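Local coordinates for cerato-platanin 1 (Moniliophthora perniciosa, PDB 3SUJ), which is of unknown function but belongs to the secreted cerato-platanin family of fungal proteins and binds zinc ions, at residues L5-A10 with K103-L108; S49-I52 with P58-G61; S62-T67 with E88-S93; L66-A71 with D98-K103. All blocks are in the same frame, centred on the assembly; numbering follows the deposited sequence.

Contact 1. Residues L5-A10 with K103-L108; sequences LSYDEA and KRAEEL. With NA (sodium ion), chain H.
Y7, at the end of strand 3-7, lays its ring against the first turn of helix 105-108; no hydrogen bond crosses, and the touch is made by van der Waals and CH-pi contact, with the phenol oxygen against E106. The methyl of A105 sits off-centre over the ring in a CH-pi contact, with CB 4.3 Å from the Y7 centroid and CB 3.9 Å from Y7 CD1. Farther out, Y7 CE1 lies 3.4 Å from A105 O, approached obliquely, and Y7 OH ends 3.4 Å from E106 CB. A chi1 of 76° puts CG between the backbone N and the carbonyl carbon, bringing the ring to the helix.

The D8 and R104 side-chain bonds stay within their own segments. D8 OD1 accepts from A10 N in an Asx turn. R104, the N-cap residue, grips E107 side-on, with NE on OE1 and NH2 on OE2; the NH2 to OE2 distance is 2.6 Å. A105 N donates to D98 OD1.

As for metal, the extended E106 chain reaches past Y7 to a sodium ion, held by OE1 at 2.0 Å and more loosely by OE2; three waters are the other ligands found. The pairing joins the end of the inner strand 3-7 of the double-psi beta barrel to the short helix 105-108.

Contact 2. Residues S49-I52 with P58-G61; sequences SSDI and PNCG. With ZN (zinc ion), chain E.
N59 reaches across to D51 with its amide nitrogen: ND2 donates to D51 O at 2.9 Å, nearly straight at 166°. The acceptor oxygen lies close to the amide plane of N59, whereas ND2 stands 36° above the carbonyl plane of D51. Beside this bond the tip of I52 presses on the peptide that follows N59, CD1 lying 3.5 Å from both N59 C and C60 N. With CG1 beside its backbone N (chi1 -54°), I52 turns this methyl to the other segment, and CD1 and CG2 each come to 4.2 Å from C60 SG.

One step out, the D51 carboxylate binds zinc through OD2 at 2.0 Å, with a water as another ligand; that water also donates to D51 OD1. The main chain carrying D51 is shaped by a type I turn from S49 to I52, I52 N bonding S49 O, and by an ST turn in which S49 OG accepts from D51 N. The other end of the N59 amide is fixed as well, because K117 NZ donates to OD1, and C60 is tied to C23 by a disulfide.

From S50 on, both segments lie in the loop that follows strand 47-49 and leads to strand 63-68. R85 bonds the carbonyls of S50 and I52, S50 pairs with G89 just ahead of strand 90-92, and G61 pairs with A82 of strand 76-83.

Contact 3. Residues S62-T67 with E88-S93; sequences SCYQLT and EGFTAS. With ZN (zinc ion), chain F.
Y64 and F90 both carry CG beside the backbone N, anti to the carbonyl carbon (chi1 -67° and -73°), and this sends their rings from facing strands into the same part of the core. There the rings make a T-shaped pair: the edge of F90 meets a face of Y64, with centroids 5.0 Å apart and planes at 63°. The nearest touch is F90 CE2 over Y64 CG at 3.6 Å, displaced toward the rim of the tyrosine ring; F90 CZ comes to 3.7 Å from Y64 CD1.

L66, two residues along on the same strand, serves the phenylalanine differently. Its CD2 methyl stands over the middle of one F90 face, 4.1 Å from the centroid and almost on the ring normal, a CH-pi contact.

No hydrogen bond joins the two segments. Strands 63-68 and 90-92 are not neighbours in the sheet, and their nearest CA atoms, those of L66 and F90, are 9.2 Å apart, so side chains alone bridge the core of this double-psi beta barrel. M80 of strand 76-83 and L5 of strand 3-7 also touch F90.

Y64 runs outward from the core to the zinc region, its OH close to D51 OD2. G89 precedes strand 90-92, and before it the extended E88 chain binds a separate zinc ion through OE2 at 1.8 Å. At the far end S93 is the N-cap of helix 94-101, its OG accepting from A96 N.

Contact 4. Residues L66-A71 with D98-K103; sequences LTYSSA and DDLTNK
Y68 and L100 bring the two backbones closest, their CA atoms 6.6 Å apart, where the end of strand 63-68 runs by the last turn of helix 94-101. The helix is closed by a Schellman motif: N102 takes positive phi (60°), and K103 N bonds back to D98 O at 2.8 Å. After Y68 the chain leaves the strand as loop.

L100 supplies most of the helix side. Its CG, anti to the backbone N (chi1 -176°), lies 3.5 Å from Y68 CB. The CB of L100 does not aim at the strand, but the branch ends come close: CD1 lies 3.6 Å from L66 O. The packing seats the helix on the barrel of the double-psi fold: L5 of strand 3-7, V113 of strand 111-118 and I78 of strand 76-83 also touch L100.

The Y68 ring is held between two neighbours. T101 CG2 stands over one face, offset toward the rim, 4.1 Å from both CD2 and CE2, while S70 N lies over the opposite face. The hydroxyl of T101 turns to its own helix, bonding M97 O.

Next to the ring a water donates to T101 O at 2.9 Å; its further link to S70 OG is weak and doubtful, and S70 OG also bonds H72 N.

Contacts 1, 3 and 4 all reach one mixed sheet, and contacts 1 and 4 add the successive helices 94-101 and 105-108. Contact 2 lies mostly in the loop between strands 47-49 and 63-68, and contact 3 adjoins it at the D51 zinc site, their centres 10 Å apart. Strands 3-7 and 90-92 are sheet neighbours, joining contacts 1 and 3, whose centres are 12 Å apart; contacts 3 and 4 both use strand 63-68. Along the chain contact 1 spans the others, and contact 2 closes before contacts 3 and 4 open. Contacts 2 and 4 lie on opposite sides of the chain centre, 22 Å between centres and about 8 Å between nearest atoms.

Contact 1. Residues L5-A10 with K103-L108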
loop_
_atom_site.group_PDB
_atom_site.type_symbol
_atom_site.label_atom_id
_atom_site.label_comp_id
_atom_site.label_asym_id
_atom_site.label_seq_id
_atom_site.Cartn_x
_atom_site.Cartn_y
_atom_site.Cartn_z
ATOM N N LEU A 5 4.110 3.240 8.899
ATOM C CA LEU A 5 2.913 3.050 8.100
ATOM C C LEU A 5 1.868 4.110 8.510
ATOM O O LEU A 5 1.482 4.168 9.677
ATOM C CB LEU A 5 2.338 1.638 8.285
ATOM C CG LEU A 5 0.993 1.469 7.574
ATOM C CD1 LEU A 5 1.076 1.510 6.095
ATOM C CD2 LEU A 5 0.345 0.189 8.001
ATOM N N SER A 6 1.388 4.813 7.509
ATOM C CA SER A 6 0.311 5.824 7.657
ATOM C C SER A 6 -0.804 5.433 6.759
ATOM O O SER A 6 -0.703 4.403 6.048
ATOM C CB SER A 6 0.835 7.177 7.244
ATOM O OG SER A 6 1.919 7.505 8.161
ATOM N N TYR A 7 -1.889 6.207 6.728
ATOM C CA TYR A 7 -2.973 5.889 5.797
ATOM C C TYR A 7 -3.406 7.136 5.044
ATOM O O TYR A 7 -3.134 8.275 5.497
ATOM C CB TYR A 7 -4.137 5.227 6.463
ATOM C CG TYR A 7 -5.041 6.071 7.270
ATOM C CD1 TYR A 7 -4.771 6.284 8.590
ATOM C CD2 TYR A 7 -6.197 6.616 6.699
ATOM C CE1 TYR A 7 -5.602 7.090 9.347
ATOM C CE2 TYR A 7 -7.064 7.391 7.424
ATOM C CZ TYR A 7 -6.776 7.632 8.736
ATOM O OH TYR A 7 -7.628 8.396 9.596
ATOM N N ASP A 8 -4.102 6.937 3.955
ATOM C CA ASP A 8 -4.702 8.072 3.224
ATOM C C ASP A 8 -5.919 7.504 2.564
ATOM O O ASP A 8 -5.844 6.556 1.794
ATOM C CB ASP A 8 -3.757 8.632 2.165
ATOM C CG ASP A 8 -4.191 9.973 1.678
ATOM O OD1 ASP A 8 -5.298 10.097 1.170
ATOM O OD2 ASP A 8 -3.436 10.994 1.943
ATOM N N GLU A 9 -7.095 8.104 2.836
ATOM C CA GLU A 9 -8.378 7.666 2.250
ATOM C C GLU A 9 -8.483 7.852 0.796
ATOM O O GLU A 9 -9.375 7.254 0.203
ATOM C CB GLU A 9 -9.551 8.336 2.998
ATOM C CG GLU A 9 -9.616 7.838 4.398
ATOM C CD GLU A 9 -10.901 8.249 5.155
ATOM O OE1 GLU A 9 -11.879 7.586 4.942
ATOM O OE2 GLU A 9 -10.832 9.108 6.030
ATOM N N ALA A 10 -7.554 8.549 0.163
ATOM C CA ALA A 10 -7.529 8.543 -1.277
ATOM C C ALA A 10 -7.456 7.127 -1.821
ATOM O O ALA A 10 -7.989 6.822 -2.852
ATOM C CB ALA A 10 -6.416 9.368 -1.834
ATOM N N LYS A 103 -8.938 -1.801 13.608
ATOM C CA LYS A 103 -9.867 -0.672 13.470
ATOM C C LYS A 103 -9.357 0.568 14.212
ATOM O O LYS A 103 -10.159 1.378 14.712
ATOM C CB LYS A 103 -11.306 -1.012 13.934
ATOM C CG LYS A 103 -11.752 -2.226 13.167
ATOM C CD LYS A 103 -13.209 -2.609 13.547
ATOM C CE LYS A 103 -13.548 -3.821 12.697
ATOM N NZ LYS A 103 -15.000 -4.221 12.826
ATOM N N ARG A 104 -8.049 0.760 14.286
ATOM C CA ARG A 104 -7.448 1.879 14.999
ATOM C C ARG A 104 -6.629 2.774 14.077
ATOM O O ARG A 104 -5.767 3.518 14.588
ATOM C CB ARG A 104 -6.569 1.324 16.114
ATOM C CG ARG A 104 -7.361 0.530 17.131
ATOM C CD ARG A 104 -6.459 -0.081 18.179
ATOM N NE ARG A 104 -6.083 1.008 19.037
ATOM C CZ ARG A 104 -4.975 1.025 19.784
ATOM N NH1 ARG A 104 -4.164 0.005 19.740
ATOM N NH2 ARG A 104 -4.747 2.089 20.543
ATOM N N ALA A 105 -6.910 2.798 12.809
ATOM C CA ALA A 105 -6.083 3.591 11.877
ATOM C C ALA A 105 -6.115 5.102 12.232
ATOM O O ALA A 105 -5.115 5.737 12.400
ATOM C CB ALA A 105 -6.550 3.423 10.497
ATOM N N GLU A 106 -7.264 5.694 12.239
ATOM C CA GLU A 106 -7.476 7.078 12.654
ATOM C C GLU A 106 -6.965 7.389 14.034
ATOM O O GLU A 106 -6.235 8.393 14.229
ATOM C CB GLU A 106 -8.969 7.437 12.520
ATOM C CG GLU A 106 -9.333 8.923 12.712
ATOM C CD GLU A 106 -10.803 9.233 12.275
ATOM O OE1 GLU A 106 -11.659 8.338 11.958
ATOM O OE2 GLU A 106 -11.108 10.429 12.183
ATOM N N GLU A 107 -7.229 6.558 15.021
ATOM C CA GLU A 107 -6.705 6.798 16.321
ATOM C C GLU A 107 -5.191 6.856 16.385
ATOM O O GLU A 107 -4.574 7.775 16.920
ATOM C CB GLU A 107 -7.250 5.688 17.253
ATOM C CG GLU A 107 -6.615 5.722 18.562
ATOM C CD GLU A 107 -6.714 4.415 19.345
ATOM O OE1 GLU A 107 -7.483 3.491 18.969
ATOM O OE2 GLU A 107 -6.018 4.311 20.361
ATOM N N LEU A 108 -4.497 5.906 15.758
ATOM C CA LEU A 108 -3.039 5.831 15.797
ATOM C C LEU A 108 -2.365 6.783 14.822
ATOM O O LEU A 108 -1.332 7.352 15.139
ATOM C CB LEU A 108 -2.589 4.367 15.561
ATOM C CG LEU A 108 -3.058 3.410 16.676
ATOM C CD1 LEU A 108 -2.847 1.921 16.334
ATOM C CD2 LEU A 108 -2.414 3.798 17.995
HETATM NA NA NA H . -13.418 9.255 11.584
HETATM O O HOH W 1 -13.046 11.489 12.068
HETATM O O HOH W 2 -14.579 7.828 10.690
HETATM O O HOH W 3 -14.197 9.013 13.308
#

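Contact 2. Residues S49-I52 with P58-G61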
loop_
_atom_site.group_PDB
_atom_site.type_symbol
_atom_site.label_atom_id
_atom_site.label_comp_id
_atom_site.label_asym_id
_atom_site.label_seq_id
_atom_site.Cartn_x
_atom_site.Cartn_y
_atom_site.Cartn_z
ATOM N N SER A 49 4.713 3.936 -1.187
ATOM C CA SER A 49 5.950 3.515 -0.532
ATOM C C SER A 49 7.075 4.435 -0.936
ATOM O O SER A 49 7.176 4.841 -2.108
ATOM C CB SER A 49 6.308 2.120 -0.975
ATOM O OG SER A 49 7.598 1.718 -0.452
ATOM N N SER A 50 8.013 4.666 -0.020
ATOM C CA SER A 50 9.226 5.398 -0.378
ATOM C C SER A 50 10.118 4.591 -1.258
ATOM O O SER A 50 11.052 5.187 -1.849
ATOM C CB SER A 50 9.897 5.929 0.869
ATOM O OG SER A 50 10.264 4.873 1.742
ATOM N N ASP A 51 9.886 3.314 -1.465
ATOM C CA ASP A 51 10.648 2.503 -2.425
ATOM C C ASP A 51 10.256 2.847 -3.835
ATOM O O ASP A 51 10.921 2.430 -4.754
ATOM C CB ASP A 51 10.415 1.011 -2.203
ATOM C CG ASP A 51 11.218 0.463 -1.054
ATOM O OD1 ASP A 51 12.009 1.164 -0.431
ATOM O OD2 ASP A 51 10.941 -0.706 -0.750
ATOM N N ILE A 52 9.152 3.581 -4.037
ATOM C CA ILE A 52 8.796 4.084 -5.374
ATOM C C ILE A 52 9.495 5.423 -5.511
ATOM O O ILE A 52 9.017 6.426 -4.966
ATOM C CB ILE A 52 7.315 4.231 -5.521
ATOM C CG1 ILE A 52 6.575 2.936 -5.184
ATOM C CG2 ILE A 52 6.907 4.806 -6.929
ATOM C CD1 ILE A 52 6.934 1.974 -6.104
ATOM N N PRO A 58 11.035 0.481 -10.741
ATOM C CA PRO A 58 10.856 -0.973 -10.836
ATOM C C PRO A 58 10.134 -1.540 -9.653
ATOM O O PRO A 58 9.721 -2.700 -9.731
ATOM C CB PRO A 58 12.310 -1.525 -10.950
ATOM C CG PRO A 58 13.088 -0.321 -11.343
ATOM C CD PRO A 58 12.464 0.898 -10.757
ATOM N N ASN A 59 9.995 -0.800 -8.564
ATOM C CA ASN A 59 9.180 -1.270 -7.438
ATOM C C ASN A 59 7.691 -1.062 -7.659
ATOM O O ASN A 59 6.868 -1.514 -6.823
ATOM C CB ASN A 59 9.626 -0.593 -6.147
ATOM C CG ASN A 59 10.986 -1.104 -5.721
ATOM O OD1 ASN A 59 11.210 -2.342 -5.808
ATOM N ND2 ASN A 59 11.845 -0.252 -5.271
ATOM N N CYS A 60 7.271 -0.356 -8.707
ATOM C CA CYS A 60 5.816 -0.201 -8.939
ATOM C C CYS A 60 5.182 -1.560 -9.069
ATOM O O CYS A 60 5.667 -2.445 -9.795
ATOM C CB CYS A 60 5.641 0.549 -10.240
ATOM S SG CYS A 60 5.936 2.329 -10.124
ATOM N N GLY A 61 4.031 -1.754 -8.447
ATOM C CA GLY A 61 3.340 -3.027 -8.487
ATOM C C GLY A 61 3.929 -4.091 -7.583
ATOM O O GLY A 61 3.401 -5.211 -7.648
HETATM ZN ZN ZN E . 11.940 -1.178 0.966
HETATM O O HOH W 4 14.030 -0.605 0.787
#

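Contact 3. Residues S62-T67 with E88-S93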
loop_
_atom_site.group_PDB
_atom_site.type_symbol
_atom_site.label_atom_id
_atom_site.label_comp_id
_atom_site.label_asym_id
_atom_site.label_seq_id
_atom_site.Cartn_x
_atom_site.Cartn_y
_atom_site.Cartn_z
ATOM N N SER A 62 4.927 -3.814 -6.795
ATOM C CA SER A 62 5.451 -4.833 -5.874
ATOM C C SER A 62 4.511 -5.008 -4.694
ATOM O O SER A 62 3.714 -4.114 -4.347
ATOM C CB SER A 62 6.817 -4.370 -5.299
ATOM O OG SER A 62 7.895 -4.513 -6.151
ATOM N N CYS A 63 4.605 -6.164 -4.080
ATOM C CA CYS A 63 3.785 -6.565 -2.958
ATOM C C CYS A 63 4.588 -6.558 -1.699
ATOM O O CYS A 63 5.651 -7.252 -1.591
ATOM C CB CYS A 63 3.271 -7.967 -3.245
ATOM S SG CYS A 63 2.117 -8.606 -1.962
ATOM N N TYR A 64 4.146 -5.836 -0.682
ATOM C CA TYR A 64 4.860 -5.717 0.591
ATOM C C TYR A 64 4.040 -6.319 1.686
ATOM O O TYR A 64 2.846 -5.912 1.882
ATOM C CB TYR A 64 5.168 -4.229 0.905
ATOM C CG TYR A 64 6.145 -3.649 -0.041
ATOM C CD1 TYR A 64 7.510 -3.685 0.264
ATOM C CD2 TYR A 64 5.776 -3.021 -1.209
ATOM C CE1 TYR A 64 8.478 -3.141 -0.574
ATOM C CE2 TYR A 64 6.760 -2.464 -2.060
ATOM C CZ TYR A 64 8.065 -2.484 -1.702
ATOM O OH TYR A 64 8.988 -1.914 -2.583
ATOM N N GLN A 65 4.624 -7.203 2.464
ATOM C CA GLN A 65 4.028 -7.676 3.682
ATOM C C GLN A 65 4.391 -6.763 4.813
ATOM O O GLN A 65 5.579 -6.510 5.093
ATOM C CB GLN A 65 4.582 -9.044 3.966
ATOM C CG GLN A 65 3.994 -9.671 5.276
ATOM C CD GLN A 65 4.708 -10.968 5.617
ATOM O OE1 GLN A 65 5.968 -10.985 5.583
ATOM N NE2 GLN A 65 4.014 -12.042 5.866
ATOM N N LEU A 66 3.366 -6.196 5.439
ATOM C CA LEU A 66 3.538 -5.265 6.547
ATOM C C LEU A 66 2.949 -5.890 7.784
ATOM O O LEU A 66 1.800 -6.246 7.786
ATOM C CB LEU A 66 2.842 -3.936 6.258
ATOM C CG LEU A 66 3.201 -3.274 4.934
ATOM C CD1 LEU A 66 2.379 -1.963 4.706
ATOM C CD2 LEU A 66 4.645 -2.911 4.856
ATOM N N THR A 67 3.782 -6.015 8.809
ATOM C CA THR A 67 3.381 -6.714 10.029
ATOM C C THR A 67 3.430 -5.781 11.194
ATOM O O THR A 67 4.407 -5.095 11.459
ATOM C CB THR A 67 4.306 -7.955 10.310
ATOM O OG1 THR A 67 4.199 -8.830 9.138
ATOM C CG2 THR A 67 3.792 -8.702 11.541
ATOM N N GLU A 88 8.299 8.787 3.093
ATOM C CA GLU A 88 9.016 7.927 4.005
ATOM C C GLU A 88 8.213 6.770 4.537
ATOM O O GLU A 88 7.291 6.946 5.369
ATOM C CB GLU A 88 9.505 8.735 5.271
ATOM C CG GLU A 88 10.607 8.014 6.111
ATOM C CD GLU A 88 11.457 8.950 7.014
ATOM O OE1 GLU A 88 12.219 9.769 6.479
ATOM O OE2 GLU A 88 11.415 8.802 8.267
ATOM N N GLY A 89 8.594 5.572 4.333
ATOM C CA GLY A 89 7.799 4.471 4.770
ATOM C C GLY A 89 6.633 4.253 3.830
ATOM O O GLY A 89 6.756 4.429 2.590
ATOM N N PHE A 90 5.523 3.800 4.368
ATOM C CA PHE A 90 4.397 3.351 3.569
ATOM C C PHE A 90 3.152 4.136 3.966
ATOM O O PHE A 90 2.997 4.541 5.141
ATOM C CB PHE A 90 4.118 1.870 3.881
ATOM C CG PHE A 90 5.171 0.948 3.294
ATOM C CD1 PHE A 90 6.412 0.797 3.906
ATOM C CD2 PHE A 90 4.957 0.362 2.074
ATOM C CE1 PHE A 90 7.465 0.054 3.268
ATOM C CE2 PHE A 90 5.974 -0.409 1.524
ATOM C CZ PHE A 90 7.171 -0.514 2.104
ATOM N N THR A 91 2.238 4.269 3.004
ATOM C CA THR A 91 0.931 4.922 3.259
ATOM C C THR A 91 -0.098 4.028 2.602
ATOM O O THR A 91 -0.172 4.021 1.344
ATOM C CB THR A 91 0.882 6.313 2.691
ATOM O OG1 THR A 91 1.904 7.108 3.241
ATOM C CG2 THR A 91 -0.471 6.933 3.032
ATOM N N ALA A 92 -0.967 3.364 3.360
ATOM C CA ALA A 92 -1.978 2.456 2.798
ATOM C C ALA A 92 -3.337 3.082 2.834
ATOM O O ALA A 92 -3.534 4.184 3.350
ATOM C CB ALA A 92 -1.965 1.150 3.553
ATOM N N SER A 93 -4.314 2.409 2.240
ATOM C CA SER A 93 -5.703 2.757 2.441
ATOM C C SER A 93 -6.031 2.771 3.900
ATOM O O SER A 93 -5.441 2.018 4.709
ATOM C CB SER A 93 -6.691 1.872 1.647
ATOM O OG SER A 93 -6.895 0.430 2.190
HETATM ZN ZN ZN F . 12.755 9.694 9.106
#

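Contact 4. Residues L66-A71 with D98-K103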
loop_
_atom_site.group_PDB
_atom_site.type_symbol
_atom_site.label_atom_id
_atom_site.label_comp_id
_atom_site.label_asym_id
_atom_site.label_seq_id
_atom_site.Cartn_x
_atom_site.Cartn_y
_atom_site.Cartn_z
ATOM N N LEU A 66 3.366 -6.196 5.439
ATOM C CA LEU A 66 3.538 -5.265 6.547
ATOM C C LEU A 66 2.949 -5.890 7.784
ATOM O O LEU A 66 1.800 -6.246 7.786
ATOM C CB LEU A 66 2.842 -3.936 6.258
ATOM C CG LEU A 66 3.201 -3.274 4.934
ATOM C CD1 LEU A 66 2.379 -1.963 4.706
ATOM C CD2 LEU A 66 4.645 -2.911 4.856
ATOM N N THR A 67 3.782 -6.015 8.809
ATOM C CA THR A 67 3.381 -6.714 10.029
ATOM C C THR A 67 3.430 -5.781 11.194
ATOM O O THR A 67 4.407 -5.095 11.459
ATOM C CB THR A 67 4.306 -7.955 10.310
ATOM O OG1 THR A 67 4.199 -8.830 9.138
ATOM C CG2 THR A 67 3.792 -8.702 11.541
ATOM N N TYR A 68 2.267 -5.776 11.851
ATOM C CA TYR A 68 2.068 -4.894 13.064
ATOM C C TYR A 68 1.952 -5.769 14.255
ATOM O O TYR A 68 1.157 -6.700 14.280
ATOM C CB TYR A 68 0.811 -4.032 12.912
ATOM C CG TYR A 68 0.533 -3.133 14.088
ATOM C CD1 TYR A 68 1.406 -2.135 14.448
ATOM C CD2 TYR A 68 -0.604 -3.332 14.839
ATOM C CE1 TYR A 68 1.120 -1.278 15.561
ATOM C CE2 TYR A 68 -0.903 -2.474 15.957
ATOM C CZ TYR A 68 -0.000 -1.533 16.240
ATOM O OH TYR A 68 -0.268 -0.656 17.305
ATOM N N SER A 69 2.799 -5.427 15.239
ATOM C CA SER A 69 2.729 -6.144 16.517
ATOM C C SER A 69 2.169 -5.181 17.548
ATOM O O SER A 69 2.893 -4.298 18.033
ATOM C CB SER A 69 4.139 -6.477 16.911
ATOM O OG SER A 69 4.602 -7.465 16.023
ATOM N N SER A 70 0.865 -5.255 17.739
ATOM C CA SER A 70 0.130 -4.426 18.699
ATOM C C SER A 70 0.631 -4.602 20.132
ATOM O O SER A 70 1.201 -5.655 20.499
ATOM C CB SER A 70 -1.365 -4.738 18.615
ATOM O OG SER A 70 -2.070 -4.179 19.731
ATOM N N ALA A 71 0.426 -3.549 20.943
ATOM C CA ALA A 71 0.685 -3.623 22.393
ATOM C C ALA A 71 -0.304 -4.538 23.146
ATOM O O ALA A 71 -0.135 -4.820 24.358
ATOM C CB ALA A 71 0.672 -2.194 22.981
ATOM N N ASP A 98 -6.841 -0.123 9.018
ATOM C CA ASP A 98 -7.812 -0.616 9.993
ATOM C C ASP A 98 -7.708 -2.150 10.098
ATOM O O ASP A 98 -7.777 -2.666 11.244
ATOM C CB ASP A 98 -9.212 -0.204 9.580
ATOM C CG ASP A 98 -9.617 1.171 10.147
ATOM O OD1 ASP A 98 -9.084 1.599 11.140
ATOM O OD2 ASP A 98 -10.537 1.779 9.542
ATOM N N ASP A 99 -7.533 -2.850 8.992
ATOM C CA ASP A 99 -7.393 -4.339 8.977
ATOM C C ASP A 99 -6.175 -4.681 9.859
ATOM O O ASP A 99 -6.211 -5.552 10.718
ATOM C CB ASP A 99 -7.234 -4.846 7.541
ATOM C CG ASP A 99 -8.556 -4.915 6.798
ATOM O OD1 ASP A 99 -9.595 -4.566 7.376
ATOM O OD2 ASP A 99 -8.542 -5.295 5.613
ATOM N N LEU A 100 -5.068 -3.975 9.652
ATOM C CA LEU A 100 -3.839 -4.277 10.295
ATOM C C LEU A 100 -3.908 -4.065 11.769
ATOM O O LEU A 100 -3.227 -4.782 12.542
ATOM C CB LEU A 100 -2.737 -3.394 9.662
ATOM C CG LEU A 100 -1.348 -3.639 10.157
ATOM C CD1 LEU A 100 -0.904 -5.125 9.878
ATOM C CD2 LEU A 100 -0.470 -2.617 9.478
ATOM N N THR A 101 -4.561 -2.973 12.230
ATOM C CA THR A 101 -4.485 -2.477 13.587
ATOM C C THR A 101 -5.766 -2.741 14.392
ATOM O O THR A 101 -5.942 -2.219 15.462
ATOM C CB THR A 101 -4.240 -0.906 13.588
ATOM O OG1 THR A 101 -5.385 -0.246 13.008
ATOM C CG2 THR A 101 -2.942 -0.545 12.905
ATOM N N ASN A 102 -6.650 -3.545 13.843
ATOM C CA ASN A 102 -7.948 -3.806 14.498
ATOM C C ASN A 102 -8.815 -2.540 14.702
ATOM O O ASN A 102 -9.264 -2.244 15.787
ATOM C CB ASN A 102 -7.791 -4.634 15.787
ATOM C CG ASN A 102 -9.130 -5.228 16.249
ATOM O OD1 ASN A 102 -10.094 -5.355 15.452
ATOM N ND2 ASN A 102 -9.223 -5.460 17.531
ATOM N N LYS A 103 -8.938 -1.801 13.608
ATOM C CA LYS A 103 -9.867 -0.672 13.470
ATOM C C LYS A 103 -9.357 0.568 14.212
ATOM O O LYS A 103 -10.159 1.378 14.712
ATOM C CB LYS A 103 -11.306 -1.012 13.934
ATOM C CG LYS A 103 -11.752 -2.226 13.167
ATOM C CD LYS A 103 -13.209 -2.609 13.547
ATOM C CE LYS A 103 -13.548 -3.821 12.697
ATOM N NZ LYS A 103 -15.000 -4.221 12.826
HETATM O O HOH W 5 -4.422 -3.627 17.535
#